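Local coordinates for uncharacterized protein (Thermus thermophilus HB8, PDB 6SCE), which probably acts as a CRISPR defence DNA nuclease of Type III systems, switched on when its CARF region binds a cyclic oligoadenylate, at residues Glu45-Glu59 and Glu142-Ala154. Numbering follows the deposited sequence.
Sequences EYGKKRQAFFRLLSE and EYARLYLEPLGEA. With nucleotides of chain B.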
ATOM      1  N   GLU A  45     -13.750  -9.619   5.314  1.00 30.56           N
ATOM      2  CA  GLU A  45     -12.831 -10.186   6.290  1.00 33.05           C
ATOM      3  C   GLU A  45     -12.527  -9.215   7.445  1.00 29.68           C
ATOM      4  O   GLU A  45     -12.522  -9.609   8.610  1.00 28.54           O
ATOM      5  CB  GLU A  45     -11.562 -10.700   5.599  1.00 35.83           C
ATOM      6  CG  GLU A  45     -11.897 -11.964   4.812  1.00 42.41           C
ATOM      7  CD  GLU A  45     -10.741 -12.529   4.027  1.00 47.96           C
ATOM      8  OE1 GLU A  45      -9.897 -11.740   3.572  1.00 53.50           O
ATOM      9  OE2 GLU A  45     -10.712 -13.769   3.843  1.00 56.07           O
ATOM     10  N   TYR A  46     -12.251  -7.959   7.122  1.00 27.88           N
ATOM     11  CA  TYR A  46     -12.081  -6.964   8.180  1.00 26.27           C
ATOM     12  C   TYR A  46     -13.369  -6.780   8.984  1.00 25.81           C
ATOM     13  O   TYR A  46     -13.332  -6.606  10.185  1.00 25.88           O
ATOM     14  CB  TYR A  46     -11.581  -5.663   7.622  1.00 25.93           C
ATOM     15  CG  TYR A  46     -10.103  -5.643   7.368  1.00 24.55           C
ATOM     16  CD1 TYR A  46      -9.206  -5.884   8.388  1.00 26.20           C
ATOM     17  CD2 TYR A  46      -9.600  -5.322   6.120  1.00 25.74           C
ATOM     18  CE1 TYR A  46      -7.833  -5.836   8.178  1.00 26.70           C
ATOM     19  CE2 TYR A  46      -8.230  -5.275   5.895  1.00 26.33           C
ATOM     20  CZ  TYR A  46      -7.353  -5.528   6.920  1.00 27.29           C
ATOM     21  OH  TYR A  46      -5.974  -5.467   6.689  1.00 25.61           O
ATOM     22  N   GLY A  47     -14.508  -6.859   8.316  1.00 27.57           N
ATOM     23  CA  GLY A  47     -15.783  -6.812   9.004  1.00 27.82           C
ATOM     24  C   GLY A  47     -15.881  -7.915  10.047  1.00 28.42           C
ATOM     25  O   GLY A  47     -16.329  -7.685  11.175  1.00 30.13           O
ATOM     26  N   LYS A  48     -15.477  -9.112   9.659  1.00 28.62           N
ATOM     27  CA  LYS A  48     -15.476 -10.259  10.566  1.00 30.53           C
ATOM     28  C   LYS A  48     -14.482 -10.110  11.717  1.00 29.71           C
ATOM     29  O   LYS A  48     -14.770 -10.487  12.848  1.00 28.01           O
ATOM     30  CB  LYS A  48     -15.214 -11.550   9.783  1.00 34.65           C
ATOM     31  CG  LYS A  48     -16.408 -11.992   8.938  1.00 38.74           C
ATOM     32  CD  LYS A  48     -16.002 -13.062   7.933  1.00 45.17           C
ATOM     33  CE  LYS A  48     -17.230 -13.686   7.277  1.00 51.10           C
ATOM     34  NZ  LYS A  48     -16.825 -14.731   6.294  1.00 54.08           N
ATOM     35  N   LYS A  49     -13.316  -9.548  11.437  1.00 26.89           N
ATOM     36  CA  LYS A  49     -12.330  -9.301  12.480  1.00 27.43           C
ATOM     37  C   LYS A  49     -12.825  -8.272  13.487  1.00 27.70           C
ATOM     38  O   LYS A  49     -12.566  -8.404  14.697  1.00 27.35           O
ATOM     39  CB  LYS A  49     -11.003  -8.860  11.856  1.00 26.23           C
ATOM     40  CG  LYS A  49     -10.320  -9.952  11.033  1.00 26.60           C
ATOM     41  CD  LYS A  49      -9.023  -9.455  10.400  1.00 27.97           C
ATOM     42  CE  LYS A  49      -8.304 -10.547   9.622  1.00 31.52           C
ATOM     43  NZ  LYS A  49      -7.153  -9.997   8.845  1.00 31.10           N
ATOM     44  N   ARG A  50     -13.562  -7.265  12.995  1.00 26.61           N
ATOM     45  CA  ARG A  50     -14.129  -6.286  13.855  1.00 25.68           C
ATOM     46  C   ARG A  50     -15.196  -6.916  14.763  1.00 27.44           C
ATOM     47  O   ARG A  50     -15.251  -6.586  15.947  1.00 26.38           O
ATOM     48  CB  ARG A  50     -14.715  -5.107  13.064  1.00 25.65           C
ATOM     49  CG  ARG A  50     -15.273  -4.017  13.951  1.00 26.83           C
ATOM     50  CD  ARG A  50     -15.758  -2.831  13.145  1.00 28.38           C
ATOM     51  NE  ARG A  50     -14.652  -2.162  12.465  1.00 27.48           N
ATOM     52  CZ  ARG A  50     -14.779  -1.149  11.616  1.00 30.48           C
ATOM     53  NH1 ARG A  50     -15.976  -0.676  11.288  1.00 30.03           N
ATOM     54  NH2 ARG A  50     -13.703  -0.645  11.051  1.00 29.52           N
ATOM     55  N   GLN A  51     -16.032  -7.803  14.220  1.00 29.33           N
ATOM     56  CA  GLN A  51     -17.018  -8.498  15.058  1.00 32.35           C
ATOM     57  C   GLN A  51     -16.337  -9.390  16.078  1.00 31.27           C
ATOM     58  O   GLN A  51     -16.816  -9.494  17.194  1.00 30.12           O
ATOM     59  CB  GLN A  51     -18.068  -9.264  14.226  1.00 35.11           C
ATOM     60  CG  GLN A  51     -18.964  -8.322  13.430  1.00 38.60           C
ATOM     61  CD  GLN A  51     -19.583  -7.210  14.289  1.00 40.45           C
ATOM     62  OE1 GLN A  51     -20.121  -7.477  15.364  1.00 45.94           O
ATOM     63  NE2 GLN A  51     -19.477  -5.957  13.832  1.00 43.97           N
ATOM     64  N   ALA A  52     -15.209  -9.998  15.715  1.00 29.42           N
ATOM     65  CA  ALA A  52     -14.431 -10.783  16.670  1.00 28.79           C
ATOM     66  C   ALA A  52     -13.877  -9.906  17.807  1.00 27.84           C
ATOM     67  O   ALA A  52     -13.846 -10.299  18.971  1.00 27.25           O
ATOM     68  CB  ALA A  52     -13.328 -11.519  15.956  1.00 29.77           C
ATOM     69  N   PHE A  53     -13.472  -8.690  17.475  1.00 24.97           N
ATOM     70  CA  PHE A  53     -13.003  -7.756  18.451  1.00 25.37           C
ATOM     71  C   PHE A  53     -14.148  -7.379  19.412  1.00 26.22           C
ATOM     72  O   PHE A  53     -13.967  -7.369  20.637  1.00 25.76           O
ATOM     73  CB  PHE A  53     -12.449  -6.521  17.741  1.00 26.34           C
ATOM     74  CG  PHE A  53     -12.064  -5.387  18.649  1.00 25.26           C
ATOM     75  CD1 PHE A  53     -11.248  -5.588  19.745  1.00 26.12           C
ATOM     76  CD2 PHE A  53     -12.490  -4.092  18.369  1.00 26.91           C
ATOM     77  CE1 PHE A  53     -10.893  -4.536  20.574  1.00 28.86           C
ATOM     78  CE2 PHE A  53     -12.085  -3.037  19.155  1.00 26.77           C
ATOM     79  CZ  PHE A  53     -11.290  -3.254  20.270  1.00 27.76           C
ATOM     80  N   PHE A  54     -15.313  -7.104  18.867  1.00 26.39           N
ATOM     81  CA  PHE A  54     -16.468  -6.766  19.690  1.00 28.36           C
ATOM     82  C   PHE A  54     -16.915  -7.927  20.601  1.00 29.74           C
ATOM     83  O   PHE A  54     -17.276  -7.700  21.747  1.00 28.59           O
ATOM     84  CB  PHE A  54     -17.642  -6.276  18.838  1.00 28.96           C
ATOM     85  CG  PHE A  54     -17.410  -4.936  18.181  1.00 30.11           C
ATOM     86  CD1 PHE A  54     -16.432  -4.063  18.643  1.00 29.49           C
ATOM     87  CD2 PHE A  54     -18.192  -4.537  17.095  1.00 32.89           C
ATOM     88  CE1 PHE A  54     -16.226  -2.827  18.040  1.00 31.79           C
ATOM     89  CE2 PHE A  54     -17.975  -3.303  16.505  1.00 31.85           C
ATOM     90  CZ  PHE A  54     -16.998  -2.456  16.984  1.00 29.15           C
ATOM     91  N   ARG A  55     -16.778  -9.145  20.114  1.00 29.03           N
ATOM     92  CA  ARG A  55     -16.977 -10.342  20.937  1.00 32.49           C
ATOM     93  C   ARG A  55     -15.996 -10.417  22.102  1.00 31.09           C
ATOM     94  O   ARG A  55     -16.379 -10.730  23.223  1.00 31.99           O
ATOM     95  CB  ARG A  55     -16.893 -11.604  20.051  1.00 36.33           C
ATOM     96  CG  ARG A  55     -17.032 -12.921  20.782  1.00 43.31           C
ATOM     97  CD  ARG A  55     -16.771 -14.090  19.835  1.00 53.41           C
ATOM     98  NE  ARG A  55     -16.695 -15.373  20.542  1.00 57.45           N
ATOM     99  CZ  ARG A  55     -16.546 -16.561  19.954  1.00 62.52           C
ATOM    100  NH1 ARG A  55     -16.496 -17.658  20.696  1.00 65.35           N
ATOM    101  NH2 ARG A  55     -16.434 -16.657  18.630  1.00 62.89           N
ATOM    102  N   LEU A  56     -14.730 -10.118  21.851  1.00 28.08           N
ATOM    103  CA  LEU A  56     -13.752 -10.043  22.894  1.00 29.23           C
ATOM    104  C   LEU A  56     -14.097  -8.949  23.903  1.00 30.06           C
ATOM    105  O   LEU A  56     -14.053  -9.186  25.122  1.00 29.35           O
ATOM    106  CB  LEU A  56     -12.365  -9.809  22.295  1.00 28.16           C
ATOM    107  CG  LEU A  56     -11.207  -9.571  23.235  1.00 28.49           C
ATOM    108  CD1 LEU A  56     -11.036 -10.719  24.212  1.00 29.88           C
ATOM    109  CD2 LEU A  56      -9.926  -9.381  22.433  1.00 28.30           C
ATOM    110  N   LEU A  57     -14.462  -7.757  23.429  1.00 28.32           N
ATOM    111  CA  LEU A  57     -14.871  -6.726  24.373  1.00 27.96           C
ATOM    112  C   LEU A  57     -16.007  -7.221  25.258  1.00 27.78           C
ATOM    113  O   LEU A  57     -15.975  -7.022  26.463  1.00 27.84           O
ATOM    114  CB  LEU A  57     -15.309  -5.447  23.672  1.00 30.02           C
ATOM    115  CG  LEU A  57     -14.191  -4.787  22.871  1.00 28.35           C
ATOM    116  CD1 LEU A  57     -14.738  -3.541  22.218  1.00 30.63           C
ATOM    117  CD2 LEU A  57     -13.016  -4.449  23.767  1.00 31.04           C
ATOM    118  N   SER A  58     -17.005  -7.845  24.668  1.00 28.57           N
ATOM    119  CA  SER A  58     -18.119  -8.350  25.455  1.00 33.35           C
ATOM    120  C   SER A  58     -17.633  -9.368  26.513  1.00 34.60           C
ATOM    121  O   SER A  58     -18.019  -9.277  27.673  1.00 33.43           O
ATOM    122  CB  SER A  58     -19.189  -8.922  24.539  1.00 37.16           C
ATOM    123  OG  SER A  58     -20.159  -9.602  25.297  1.00 46.85           O
ATOM    124  N   GLU A  59     -16.745 -10.284  26.142  1.00 31.60           N
ATOM    125  CA  GLU A  59     -16.168 -11.211  27.124  1.00 32.95           C
ATOM    126  C   GLU A  59     -15.363 -10.539  28.203  1.00 32.67           C
ATOM    127  O   GLU A  59     -15.236 -11.056  29.331  1.00 31.37           O
ATOM    128  CB  GLU A  59     -15.260 -12.238  26.439  1.00 33.15           C
ATOM    129  CG  GLU A  59     -16.007 -13.394  25.836  1.00 35.28           C
ATOM    130  CD  GLU A  59     -15.079 -14.450  25.278  1.00 33.84           C
ATOM    131  OE1 GLU A  59     -14.014 -14.759  25.878  1.00 33.95           O
ATOM    132  OE2 GLU A  59     -15.410 -14.956  24.200  1.00 34.26           O
ATOM    133  N   GLU A 142      -4.518 -14.107  21.534  1.00 24.78           N
ATOM    134  CA  GLU A 142      -5.293 -12.854  21.233  1.00 26.97           C
ATOM    135  C   GLU A 142      -5.358 -12.636  19.711  1.00 25.82           C
ATOM    136  O   GLU A 142      -6.413 -12.356  19.175  1.00 25.35           O
ATOM    137  CB  GLU A 142      -4.684 -11.693  21.983  1.00 25.16           C
ATOM    138  CG  GLU A 142      -5.094 -11.677  23.450  1.00 26.07           C
ATOM    139  CD  GLU A 142      -4.325 -10.724  24.322  1.00 28.80           C
ATOM    140  OE1 GLU A 142      -3.152 -10.419  24.018  1.00 29.15           O
ATOM    141  OE2 GLU A 142      -4.905 -10.250  25.352  1.00 28.59           O
ATOM    142  N   TYR A 143      -4.223 -12.781  19.004  1.00 25.47           N
ATOM    143  CA  TYR A 143      -4.270 -12.719  17.544  1.00 25.32           C
ATOM    144  C   TYR A 143      -5.147 -13.784  16.919  1.00 26.60           C
ATOM    145  O   TYR A 143      -5.846 -13.509  15.960  1.00 27.72           O
ATOM    146  CB  TYR A 143      -2.869 -12.774  16.954  1.00 24.73           C
ATOM    147  CG  TYR A 143      -2.191 -11.455  16.920  1.00 24.40           C
ATOM    148  CD1 TYR A 143      -2.641 -10.450  16.072  1.00 25.94           C
ATOM    149  CD2 TYR A 143      -1.116 -11.182  17.723  1.00 25.24           C
ATOM    150  CE1 TYR A 143      -1.997  -9.236  16.002  1.00 25.82           C
ATOM    151  CE2 TYR A 143      -0.459  -9.968  17.646  1.00 26.81           C
ATOM    152  CZ  TYR A 143      -0.919  -8.989  16.796  1.00 26.04           C
ATOM    153  OH  TYR A 143      -0.287  -7.745  16.751  1.00 25.36           O
ATOM    154  N   ALA A 144      -5.127 -14.998  17.471  1.00 27.41           N
ATOM    155  CA  ALA A 144      -5.953 -16.065  16.936  1.00 29.20           C
ATOM    156  C   ALA A 144      -7.427 -15.739  17.053  1.00 26.79           C
ATOM    157  O   ALA A 144      -8.213 -15.984  16.110  1.00 29.07           O
ATOM    158  CB  ALA A 144      -5.639 -17.400  17.620  1.00 31.36           C
ATOM    159  N   ARG A 145      -7.846 -15.169  18.174  1.00 27.36           N
ATOM    160  CA  ARG A 145      -9.269 -14.899  18.296  1.00 28.49           C
ATOM    161  C   ARG A 145      -9.695 -13.658  17.465  1.00 27.56           C
ATOM    162  O   ARG A 145     -10.825 -13.577  17.029  1.00 29.20           O
ATOM    163  CB  ARG A 145      -9.734 -14.851  19.766  1.00 32.77           C
ATOM    164  CG  ARG A 145      -9.195 -13.693  20.571  1.00 30.82           C
ATOM    165  CD  ARG A 145      -9.797 -13.633  21.985  1.00 30.87           C
ATOM    166  NE  ARG A 145     -11.241 -13.579  21.922  1.00 30.16           N
ATOM    167  CZ  ARG A 145     -12.071 -13.927  22.882  1.00 31.12           C
ATOM    168  NH1 ARG A 145     -11.611 -14.294  24.084  1.00 30.95           N
ATOM    169  NH2 ARG A 145     -13.375 -13.843  22.644  1.00 32.93           N
ATOM    170  N   LEU A 146      -8.781 -12.718  17.235  1.00 27.62           N
ATOM    171  CA  LEU A 146      -9.067 -11.505  16.442  1.00 26.05           C
ATOM    172  C   LEU A 146      -8.919 -11.690  14.939  1.00 27.06           C
ATOM    173  O   LEU A 146      -9.626 -11.036  14.187  1.00 26.63           O
ATOM    174  CB  LEU A 146      -8.141 -10.351  16.871  1.00 26.48           C
ATOM    175  CG  LEU A 146      -8.365  -9.781  18.292  1.00 27.44           C
ATOM    176  CD1 LEU A 146      -7.386  -8.675  18.604  1.00 29.95           C
ATOM    177  CD2 LEU A 146      -9.794  -9.293  18.404  1.00 28.63           C
ATOM    178  N   TYR A 147      -8.003 -12.561  14.512  1.00 26.14           N
ATOM    179  CA  TYR A 147      -7.680 -12.747  13.085  1.00 26.22           C
ATOM    180  C   TYR A 147      -8.064 -14.124  12.565  1.00 28.32           C
ATOM    181  O   TYR A 147      -8.683 -14.246  11.504  1.00 30.03           O
ATOM    182  CB  TYR A 147      -6.189 -12.601  12.839  1.00 26.94           C
ATOM    183  CG  TYR A 147      -5.575 -11.215  13.035  1.00 27.18           C
ATOM    184  CD1 TYR A 147      -6.346 -10.098  13.367  1.00 26.70           C
ATOM    185  CD2 TYR A 147      -4.205 -11.034  12.859  1.00 27.07           C
ATOM    186  CE1 TYR A 147      -5.753  -8.847  13.510  1.00 25.79           C
ATOM    187  CE2 TYR A 147      -3.605  -9.787  13.007  1.00 25.96           C
ATOM    188  CZ  TYR A 147      -4.381  -8.698  13.322  1.00 26.01           C
ATOM    189  OH  TYR A 147      -3.784  -7.443  13.450  1.00 27.12           O
ATOM    190  N   LEU A 148      -7.640 -15.170  13.268  1.00 28.58           N
ATOM    191  CA  LEU A 148      -7.762 -16.505  12.692  1.00 31.01           C
ATOM    192  C   LEU A 148      -9.170 -17.075  12.841  1.00 29.94           C
ATOM    193  O   LEU A 148      -9.783 -17.529  11.866  1.00 31.81           O
ATOM    194  CB  LEU A 148      -6.732 -17.434  13.290  1.00 30.18           C
ATOM    195  CG  LEU A 148      -5.298 -16.964  13.134  1.00 33.08           C
ATOM    196  CD1 LEU A 148      -4.369 -18.016  13.694  1.00 33.34           C
ATOM    197  CD2 LEU A 148      -4.943 -16.636  11.688  1.00 34.93           C
ATOM    198  N   GLU A 149      -9.711 -17.003  14.042  1.00 31.90           N
ATOM    199  CA  GLU A 149     -11.059 -17.494  14.278  1.00 36.47           C
ATOM    200  C   GLU A 149     -12.086 -16.861  13.331  1.00 36.94           C
ATOM    201  O   GLU A 149     -12.853 -17.583  12.683  1.00 35.78           O
ATOM    202  CB  GLU A 149     -11.447 -17.311  15.755  1.00 40.47           C
ATOM    203  CG  GLU A 149     -12.819 -17.862  16.116  1.00 49.76           C
ATOM    204  CD  GLU A 149     -13.979 -17.004  15.604  1.00 58.60           C
ATOM    205  OE1 GLU A 149     -13.885 -15.745  15.641  1.00 64.96           O
ATOM    206  OE2 GLU A 149     -15.012 -17.586  15.177  1.00 65.43           O
ATOM    207  N   PRO A 150     -12.130 -15.519  13.233  1.00 35.29           N
ATOM    208  CA  PRO A 150     -13.148 -14.987  12.310  1.00 35.98           C
ATOM    209  C   PRO A 150     -12.944 -15.331  10.834  1.00 37.05           C
ATOM    210  O   PRO A 150     -13.881 -15.237  10.076  1.00 37.80           O
ATOM    211  CB  PRO A 150     -13.043 -13.463  12.501  1.00 36.47           C
ATOM    212  CG  PRO A 150     -11.710 -13.242  13.080  1.00 35.55           C
ATOM    213  CD  PRO A 150     -11.469 -14.434  13.971  1.00 34.11           C
ATOM    214  N   LEU A 151     -11.720 -15.664  10.422  1.00 38.02           N
ATOM    215  CA  LEU A 151     -11.467 -16.066   9.046  1.00 36.66           C
ATOM    216  C   LEU A 151     -11.698 -17.587   8.833  1.00 39.40           C
ATOM    217  O   LEU A 151     -11.452 -18.092   7.751  1.00 38.81           O
ATOM    218  CB  LEU A 151     -10.028 -15.734   8.648  1.00 36.05           C
ATOM    219  CG  LEU A 151      -9.631 -14.265   8.452  1.00 40.07           C
ATOM    220  CD1 LEU A 151      -8.123 -14.125   8.336  1.00 41.28           C
ATOM    221  CD2 LEU A 151     -10.308 -13.667   7.240  1.00 44.56           C
ATOM    222  N   GLY A 152     -12.110 -18.302   9.872  1.00 37.80           N
ATOM    223  CA  GLY A 152     -12.364 -19.738   9.790  1.00 40.80           C
ATOM    224  C   GLY A 152     -11.093 -20.571   9.689  1.00 37.88           C
ATOM    225  O   GLY A 152     -11.110 -21.679   9.146  1.00 36.69           O
ATOM    226  N   GLU A 153      -9.983 -20.056  10.206  1.00 34.09           N
ATOM    227  CA  GLU A 153      -8.709 -20.750  10.103  1.00 33.82           C
ATOM    228  C   GLU A 153      -8.484 -21.509  11.387  1.00 37.42           C
ATOM    229  O   GLU A 153      -8.307 -20.897  12.459  1.00 34.14           O
ATOM    230  CB  GLU A 153      -7.539 -19.772   9.897  1.00 35.73           C
ATOM    231  CG  GLU A 153      -7.584 -18.984   8.600  1.00 37.09           C
ATOM    232  CD  GLU A 153      -7.303 -19.816   7.351  1.00 39.35           C
ATOM    233  OE1 GLU A 153      -6.802 -20.956   7.447  1.00 42.07           O
ATOM    234  OE2 GLU A 153      -7.614 -19.322   6.256  1.00 41.24           O
ATOM    235  N   ALA A 154      -8.467 -22.841  11.288  1.00 34.81           N
ATOM    236  CA  ALA A 154      -8.070 -23.657  12.408  1.00 34.68           C
ATOM    237  C   ALA A 154      -6.564 -23.554  12.598  1.00 31.66           C
ATOM    238  O   ALA A 154      -5.805 -23.289  11.668  1.00 33.91           O
ATOM    239  CB  ALA A 154      -8.502 -25.122  12.214  1.00 38.86           C
TER
ATOM    240  P     A B   2      -6.210   0.667  10.712  1.00 22.38           P
ATOM    241  OP1   A B   2      -6.472  -0.664  10.081  1.00 22.57           O
ATOM    242  OP2   A B   2      -6.952   1.129  11.938  1.00 21.84           O
ATOM    243  O5'   A B   2      -4.644   0.719  11.054  1.00 22.76           O
ATOM    244  C5'   A B   2      -4.158   1.796  11.890  1.00 23.16           C
ATOM    245  C4'   A B   2      -2.680   1.616  12.125  1.00 23.20           C
ATOM    246  O4'   A B   2      -2.482   0.419  12.924  1.00 24.31           O
ATOM    247  C3'   A B   2      -1.820   1.453  10.879  1.00 24.23           C
ATOM    248  O3'   A B   2      -0.595   2.174  10.996  1.00 25.21           O
ATOM    249  C2'   A B   2      -1.523  -0.044  10.856  1.00 25.79           C
ATOM    250  O2'   A B   2      -0.286  -0.339  10.243  1.00 25.63           O
ATOM    251  C1'   A B   2      -1.467  -0.357  12.345  1.00 25.00           C
ATOM    252  N9    A B   2      -1.654  -1.754  12.685  1.00 23.37           N
ATOM    253  C8    A B   2      -2.241  -2.735  11.919  1.00 23.26           C
ATOM    254  N7    A B   2      -2.194  -3.912  12.490  1.00 23.45           N
ATOM    255  C5    A B   2      -1.524  -3.702  13.686  1.00 22.67           C
ATOM    256  C6    A B   2      -1.147  -4.569  14.731  1.00 24.40           C
ATOM    257  N6    A B   2      -1.330  -5.887  14.701  1.00 23.72           N
ATOM    258  N1    A B   2      -0.527  -4.016  15.801  1.00 23.18           N
ATOM    259  C2    A B   2      -0.256  -2.704  15.770  1.00 24.13           C
ATOM    260  N3    A B   2      -0.550  -1.793  14.841  1.00 23.25           N
ATOM    261  C4    A B   2      -1.185  -2.371  13.811  1.00 24.39           C
TER
HETATM  262  O   HOH W   1     -13.170 -12.841  19.912  1.00 28.67           O
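Ala52 and Leu146 mark the closest backbone approach of helix 45-59 and segment 142-154, with CA atoms 5.4 Å apart; the axes of helices 45-59 and 142-148 come within 8.1 Å, their N-to-C directions 135° apart. Segment 142-154 has a wider pi-type turn at 144-148, and a Schellman motif with Gly152 as its C-prime residue ends the helix. Ala52 CB packs on Pro150 CG at 3.7 Å, while Leu146 CD2 reaches along Phe53 and meets Leu56 CD2. Arg145 crosses Leu56 at about a right angle, one guanidinium face resting on Leu56 CD1. With its chain turned at chi3 (-56°), Arg145 grips Glu59 end-on in a salt bridge, NH1 to Glu59 OE1 at 3.0 Å and NH2 to Glu59 OE2 at 2.8 Å. The carboxylate lies at the guanidinium edge but is met from above its own plane. A water accepts from Arg145 NE and donates to Ala52 O, tying this side chain to the helix backbone as well. Arg55 extends the charge network with a long salt bridge from NH2 to Glu149 OE2. Toward the other end, the extended Lys49 chain passes over Leu146 O, which has no polar partner, and brings NZ over the Tyr147 ring face, 4.8 Å from its centroid, in a cation-pi contact; NZ also bonds to Arg218 O. Leu151 CD2 abuts Glu45, whose carboxylate is salt-bridged to Arg218. On the RNA side, A2 of chain B donates from N6 to Tyr143 OH at 3.0 Å, nearly straight at 171°, and to Tyr147 OH, which is also hydrogen-bonded to Asp13. The contact thus packs a helix of the N-terminal domain, whose mixed sheet has a parallel core, consistent with a Rossmann-like CARF fold, against a helix whose Tyr143 and Tyr147 hold N6 of A2 of the bound RNA, consistent with the cyclic oligoadenylate activator site.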